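Local coordinates for protein mnemiopsin 1 (Mnemiopsis leidyi, PDB 5VP3) that probably emits light when calcium binds its EF-hands, as a ctenophore Ca(2+)-regulated photoprotein, at residues S10-W21 and V107-R118. Sequence-based numbering, arbitrary orientation.
Sequences SYRYLRSVGNTW and VFAEAERERERR
One amide nitrogen, N19 ND2, serves two carboxylates a helical turn apart, donating to E110 OE2 at 2.9 Å and to E114 OE1 at 3.0 Å. Both bonds are nearly straight and both acceptors lie close to the amide plane, but E110 offers its anti lone pair, whereas E114 OE1 is met from above its carboxylate plane. With CG anti to the backbone N (chi1 178°), E110 lays that carbon over one face of the W21 indole, 3.9 Å from the centroid of the five-membered ring, and a bend at chi2 sets the carboxylate between N19 and R113. R113 holds the other oxygen, E110 OE1, side-on through NE and NH2. Were E110 cut back to an alanine, R113 would probably lose this charged mate, the indole its CG contact and the N19 amide one of its two acceptors. N19 itself is fixed by an Asx turn, its OD1 accepting from the backbone N of W21, and its backbone N donates to L14 O in the Schellman motif that ends helix 9-16, with G18 at C-prime. Helix segments 10-16 and 107-117 run at 40° to each other, with L14 as a knob in a hole formed by V107, E110, A111 and E114. V107 CG2 touches L14 CD1 at 3.5 Å and stands almost over the centre of the Y11 ring, a CH-pi contact, while V107 CB packs on W21 CZ3. S10 OG lies against F108 but bonds to the carbonyl of H87, joining helix 71-87 to this corner. Toward the end of helix 101-117, the R115 guanidinium makes an off-centre cation-pi contact, R115 CZ 5.0 Å from the centroid of the Y13 ring. R118 rests one guanidinium face on V17 CB, and R118 NE forms a salt bridge with E114 OE2, 2.6 Å, on its anti lone pair.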
loop_
_atom_site.group_PDB
_atom_site.type_symbol
_atom_site.label_atom_id
_atom_site.label_comp_id
_atom_site.label_asym_id
_atom_site.label_seq_id
_atom_site.Cartn_x
_atom_site.Cartn_y
_atom_site.Cartn_z
ATOM N N SER A 10 8.788 -11.261 -1.691
ATOM C CA SER A 10 9.129 -10.660 -2.978
ATOM C C SER A 10 10.429 -11.245 -3.534
ATOM O O SER A 10 10.528 -11.502 -4.741
ATOM C CB SER A 10 9.221 -9.135 -2.852
ATOM O OG SER A 10 7.918 -8.532 -2.821
ATOM N N TYR A 11 11.448 -11.441 -2.683
ATOM C CA TYR A 11 12.628 -12.201 -3.110
ATOM C C TYR A 11 12.238 -13.613 -3.519
ATOM O O TYR A 11 12.628 -14.093 -4.592
ATOM C CB TYR A 11 13.694 -12.238 -2.001
ATOM C CG TYR A 11 14.577 -11.018 -2.021
ATOM C CD1 TYR A 11 15.394 -10.740 -3.116
ATOM C CD2 TYR A 11 14.578 -10.128 -0.965
ATOM C CE1 TYR A 11 16.191 -9.593 -3.144
ATOM C CE2 TYR A 11 15.365 -9.000 -0.986
ATOM C CZ TYR A 11 16.174 -8.743 -2.064
ATOM O OH TYR A 11 16.937 -7.606 -2.024
ATOM N N ARG A 12 11.430 -14.290 -2.695
ATOM C CA ARG A 12 10.955 -15.615 -3.091
ATOM C C ARG A 12 10.395 -15.588 -4.515
ATOM O O ARG A 12 10.735 -16.425 -5.355
ATOM C CB ARG A 12 9.906 -16.097 -2.098
ATOM C CG ARG A 12 9.409 -17.522 -2.325
ATOM C CD ARG A 12 8.123 -17.723 -1.515
ATOM N NE ARG A 12 7.495 -19.009 -1.785
ATOM C CZ ARG A 12 6.274 -19.357 -1.373
ATOM N NH1 ARG A 12 5.514 -18.516 -0.661
ATOM N NH2 ARG A 12 5.795 -20.555 -1.693
ATOM N N TYR A 13 9.555 -14.605 -4.816
ATOM C CA TYR A 13 8.891 -14.611 -6.110
ATOM C C TYR A 13 9.881 -14.355 -7.239
ATOM O O TYR A 13 9.842 -15.023 -8.276
ATOM C CB TYR A 13 7.779 -13.568 -6.120
ATOM C CG TYR A 13 7.303 -13.293 -7.488
ATOM C CD1 TYR A 13 6.593 -14.250 -8.192
ATOM C CD2 TYR A 13 7.581 -12.096 -8.102
ATOM C CE1 TYR A 13 6.159 -14.008 -9.468
ATOM C CE2 TYR A 13 7.151 -11.837 -9.384
ATOM C CZ TYR A 13 6.439 -12.801 -10.060
ATOM O OH TYR A 13 5.995 -12.550 -11.334
ATOM N N LEU A 14 10.759 -13.373 -7.073
ATOM C CA LEU A 14 11.689 -13.046 -8.135
ATOM C C LEU A 14 12.562 -14.245 -8.448
ATOM O O LEU A 14 12.727 -14.620 -9.616
ATOM C CB LEU A 14 12.538 -11.850 -7.734
ATOM C CG LEU A 14 11.733 -10.552 -7.599
ATOM C CD1 LEU A 14 12.616 -9.509 -6.998
ATOM C CD2 LEU A 14 11.171 -10.092 -8.981
ATOM N N ARG A 15 13.099 -14.886 -7.405
ATOM C CA ARG A 15 13.972 -16.041 -7.644
ATOM C C ARG A 15 13.204 -17.196 -8.291
ATOM O O ARG A 15 13.767 -17.937 -9.099
ATOM C CB ARG A 15 14.632 -16.511 -6.342
ATOM C CG ARG A 15 15.524 -15.487 -5.606
ATOM C CD ARG A 15 16.289 -14.517 -6.548
ATOM N NE ARG A 15 17.117 -13.563 -5.786
ATOM C CZ ARG A 15 17.356 -12.290 -6.131
ATOM N NH1 ARG A 15 16.839 -11.761 -7.233
ATOM N NH2 ARG A 15 18.137 -11.537 -5.371
ATOM N N SER A 16 11.914 -17.336 -7.981
ATOM C CA SER A 16 11.107 -18.385 -8.584
ATOM C C SER A 16 10.953 -18.218 -10.092
ATOM O O SER A 16 10.693 -19.212 -10.778
ATOM C CB SER A 16 9.726 -18.434 -7.927
ATOM O OG SER A 16 8.910 -17.328 -8.293
ATOM N N VAL A 17 11.101 -17.001 -10.621
ATOM C CA VAL A 17 10.995 -16.761 -12.063
ATOM C C VAL A 17 12.348 -16.363 -12.661
ATOM O O VAL A 17 12.407 -15.816 -13.771
ATOM C CB VAL A 17 9.905 -15.715 -12.386
ATOM C CG1 VAL A 17 8.562 -16.170 -11.882
ATOM C CG2 VAL A 17 10.205 -14.350 -11.768
ATOM N N GLY A 18 13.433 -16.580 -11.926
ATOM C CA GLY A 18 14.756 -16.335 -12.457
ATOM C C GLY A 18 15.152 -14.886 -12.526
ATOM O O GLY A 18 16.067 -14.553 -13.275
ATOM N N ASN A 19 14.509 -14.005 -11.762
ATOM C CA ASN A 19 14.834 -12.585 -11.816
ATOM C C ASN A 19 16.025 -12.364 -10.891
ATOM O O ASN A 19 15.986 -12.772 -9.729
ATOM C CB ASN A 19 13.610 -11.750 -11.433
ATOM C CG ASN A 19 13.906 -10.279 -11.338
ATOM O OD1 ASN A 19 14.741 -9.874 -10.566
ATOM N ND2 ASN A 19 13.202 -9.470 -12.124
ATOM N N THR A 20 17.107 -11.779 -11.416
ATOM C CA THR A 20 18.377 -11.686 -10.685
ATOM C C THR A 20 18.533 -10.377 -9.913
ATOM O O THR A 20 19.645 -10.046 -9.487
ATOM C CB THR A 20 19.564 -11.817 -11.659
ATOM O OG1 THR A 20 19.425 -10.826 -12.676
ATOM C CG2 THR A 20 19.608 -13.187 -12.314
ATOM N N TRP A 21 17.460 -9.617 -9.744
ATOM C CA TRP A 21 17.575 -8.253 -9.238
ATOM C C TRP A 21 18.268 -8.230 -7.885
ATOM O O TRP A 21 18.023 -9.090 -7.018
ATOM C CB TRP A 21 16.181 -7.621 -9.140
ATOM C CG TRP A 21 16.108 -6.266 -8.556
ATOM C CD1 TRP A 21 16.106 -5.066 -9.239
ATOM C CD2 TRP A 21 15.999 -5.942 -7.176
ATOM N NE1 TRP A 21 16.015 -4.025 -8.350
ATOM C CE2 TRP A 21 15.946 -4.534 -7.078
ATOM C CE3 TRP A 21 15.951 -6.703 -6.003
ATOM C CZ2 TRP A 21 15.831 -3.879 -5.855
ATOM C CZ3 TRP A 21 15.845 -6.049 -4.795
ATOM C CH2 TRP A 21 15.779 -4.661 -4.724
ATOM N N VAL A 107 12.429 -4.229 -3.226
ATOM C CA VAL A 107 12.294 -5.515 -3.896
ATOM C C VAL A 107 10.843 -5.762 -4.250
ATOM O O VAL A 107 10.545 -6.444 -5.240
ATOM C CB VAL A 107 12.868 -6.658 -3.048
ATOM C CG1 VAL A 107 12.125 -6.787 -1.710
ATOM C CG2 VAL A 107 12.851 -8.002 -3.844
ATOM N N PHE A 108 9.913 -5.247 -3.444
ATOM C CA PHE A 108 8.506 -5.336 -3.813
ATOM C C PHE A 108 8.245 -4.612 -5.136
ATOM O O PHE A 108 7.505 -5.118 -5.996
ATOM C CB PHE A 108 7.633 -4.759 -2.698
ATOM C CG PHE A 108 6.183 -4.671 -3.068
ATOM C CD1 PHE A 108 5.376 -5.789 -2.994
ATOM C CD2 PHE A 108 5.640 -3.491 -3.537
ATOM C CE1 PHE A 108 4.060 -5.737 -3.362
ATOM C CE2 PHE A 108 4.292 -3.424 -3.892
ATOM C CZ PHE A 108 3.516 -4.548 -3.792
ATOM N N ALA A 109 8.874 -3.448 -5.339
ATOM C CA ALA A 109 8.646 -2.701 -6.573
ATOM C C ALA A 109 9.123 -3.487 -7.786
ATOM O O ALA A 109 8.475 -3.461 -8.841
ATOM C CB ALA A 109 9.355 -1.348 -6.530
ATOM N N GLU A 110 10.296 -4.119 -7.687
ATOM C CA GLU A 110 10.759 -4.968 -8.779
ATOM C C GLU A 110 9.795 -6.122 -9.027
ATOM O O GLU A 110 9.522 -6.468 -10.179
ATOM C CB GLU A 110 12.154 -5.498 -8.478
ATOM C CG GLU A 110 12.700 -6.437 -9.529
ATOM C CD GLU A 110 12.985 -5.796 -10.878
ATOM O OE1 GLU A 110 13.157 -4.566 -10.940
ATOM O OE2 GLU A 110 13.058 -6.543 -11.890
ATOM N N ALA A 111 9.273 -6.735 -7.958
ATOM C CA ALA A 111 8.331 -7.839 -8.125
ATOM C C ALA A 111 7.042 -7.384 -8.818
ATOM O O ALA A 111 6.498 -8.106 -9.652
ATOM C CB ALA A 111 8.036 -8.476 -6.771
ATOM N N GLU A 112 6.548 -6.177 -8.514
ATOM C CA GLU A 112 5.414 -5.660 -9.273
ATOM C C GLU A 112 5.777 -5.455 -10.742
ATOM O O GLU A 112 4.956 -5.703 -11.624
ATOM C CB GLU A 112 4.894 -4.344 -8.659
ATOM C CG GLU A 112 4.133 -4.524 -7.353
ATOM C CD GLU A 112 2.691 -4.924 -7.549
ATOM O OE1 GLU A 112 1.844 -4.090 -7.969
ATOM O OE2 GLU A 112 2.387 -6.096 -7.259
ATOM N N ARG A 113 6.977 -4.954 -11.030
ATOM C CA ARG A 113 7.378 -4.823 -12.435
ATOM C C ARG A 113 7.442 -6.182 -13.143
ATOM O O ARG A 113 7.088 -6.297 -14.325
ATOM C CB ARG A 113 8.730 -4.104 -12.533
ATOM C CG ARG A 113 8.611 -2.572 -12.235
ATOM C CD ARG A 113 9.919 -1.825 -12.482
ATOM N NE ARG A 113 11.030 -2.295 -11.638
ATOM C CZ ARG A 113 11.461 -1.690 -10.524
ATOM N NH1 ARG A 113 10.891 -0.573 -10.072
ATOM N NH2 ARG A 113 12.485 -2.201 -9.852
ATOM N N GLU A 114 7.895 -7.221 -12.437
ATOM C CA GLU A 114 8.001 -8.564 -13.022
ATOM C C GLU A 114 6.612 -9.108 -13.312
ATOM O O GLU A 114 6.336 -9.611 -14.402
ATOM C CB GLU A 114 8.772 -9.461 -12.040
ATOM C CG GLU A 114 9.082 -10.886 -12.489
ATOM C CD GLU A 114 9.967 -10.935 -13.731
ATOM O OE1 GLU A 114 10.819 -10.043 -13.886
ATOM O OE2 GLU A 114 9.805 -11.859 -14.552
ATOM N N ARG A 115 5.723 -8.925 -12.377
ATOM C CA ARG A 115 4.341 -9.246 -12.561
ATOM C C ARG A 115 3.731 -8.539 -13.753
ATOM O O ARG A 115 3.048 -9.133 -14.493
ATOM C CB ARG A 115 3.545 -8.923 -11.328
ATOM C CG ARG A 115 3.514 -9.965 -10.246
ATOM C CD ARG A 115 2.793 -9.467 -9.005
ATOM N NE ARG A 115 3.461 -10.024 -7.900
ATOM C CZ ARG A 115 4.082 -9.374 -6.972
ATOM N NH1 ARG A 115 4.059 -8.104 -6.890
ATOM N NH2 ARG A 115 4.694 -10.074 -6.095
ATOM N N GLU A 116 3.988 -7.269 -13.911
ATOM C CA GLU A 116 3.464 -6.535 -15.016
ATOM C C GLU A 116 3.912 -7.143 -16.310
ATOM O O GLU A 116 3.140 -7.411 -17.157
ATOM C CB GLU A 116 3.911 -5.092 -15.024
ATOM C CG GLU A 116 3.199 -4.195 -14.098
ATOM C CD GLU A 116 3.834 -2.847 -14.026
ATOM O OE1 GLU A 116 5.007 -2.733 -14.236
ATOM O OE2 GLU A 116 3.159 -1.915 -13.745
ATOM N N ARG A 117 5.193 -7.346 -16.423
ATOM C CA ARG A 117 5.757 -7.885 -17.615
ATOM C C ARG A 117 5.187 -9.257 -17.920
ATOM O O ARG A 117 5.058 -9.618 -19.019
ATOM C CB ARG A 117 7.279 -7.856 -17.568
ATOM C CG ARG A 117 7.963 -9.144 -17.286
ATOM C CD ARG A 117 9.416 -9.110 -17.637
ATOM N NE ARG A 117 9.636 -9.251 -19.026
ATOM C CZ ARG A 117 10.805 -9.096 -19.594
ATOM N NH1 ARG A 117 11.843 -8.793 -18.881
ATOM N NH2 ARG A 117 10.932 -9.250 -20.881
ATOM N N ARG A 118 4.781 -9.973 -16.911
ATOM C CA ARG A 118 4.270 -11.297 -17.082
ATOM C C ARG A 118 2.779 -11.372 -17.149
ATOM O O ARG A 118 2.255 -12.418 -17.239
ATOM C CB ARG A 118 4.749 -12.172 -15.985
ATOM C CG ARG A 118 6.160 -12.584 -16.121
ATOM C CD ARG A 118 6.636 -13.355 -14.935
ATOM N NE ARG A 118 8.006 -13.694 -15.159
ATOM C CZ ARG A 118 8.400 -14.814 -15.721
ATOM N NH1 ARG A 118 7.535 -15.704 -16.054
ATOM N NH2 ARG A 118 9.659 -15.048 -15.923
HETATM O O HOH W 1 12.538 -13.491 -14.804
#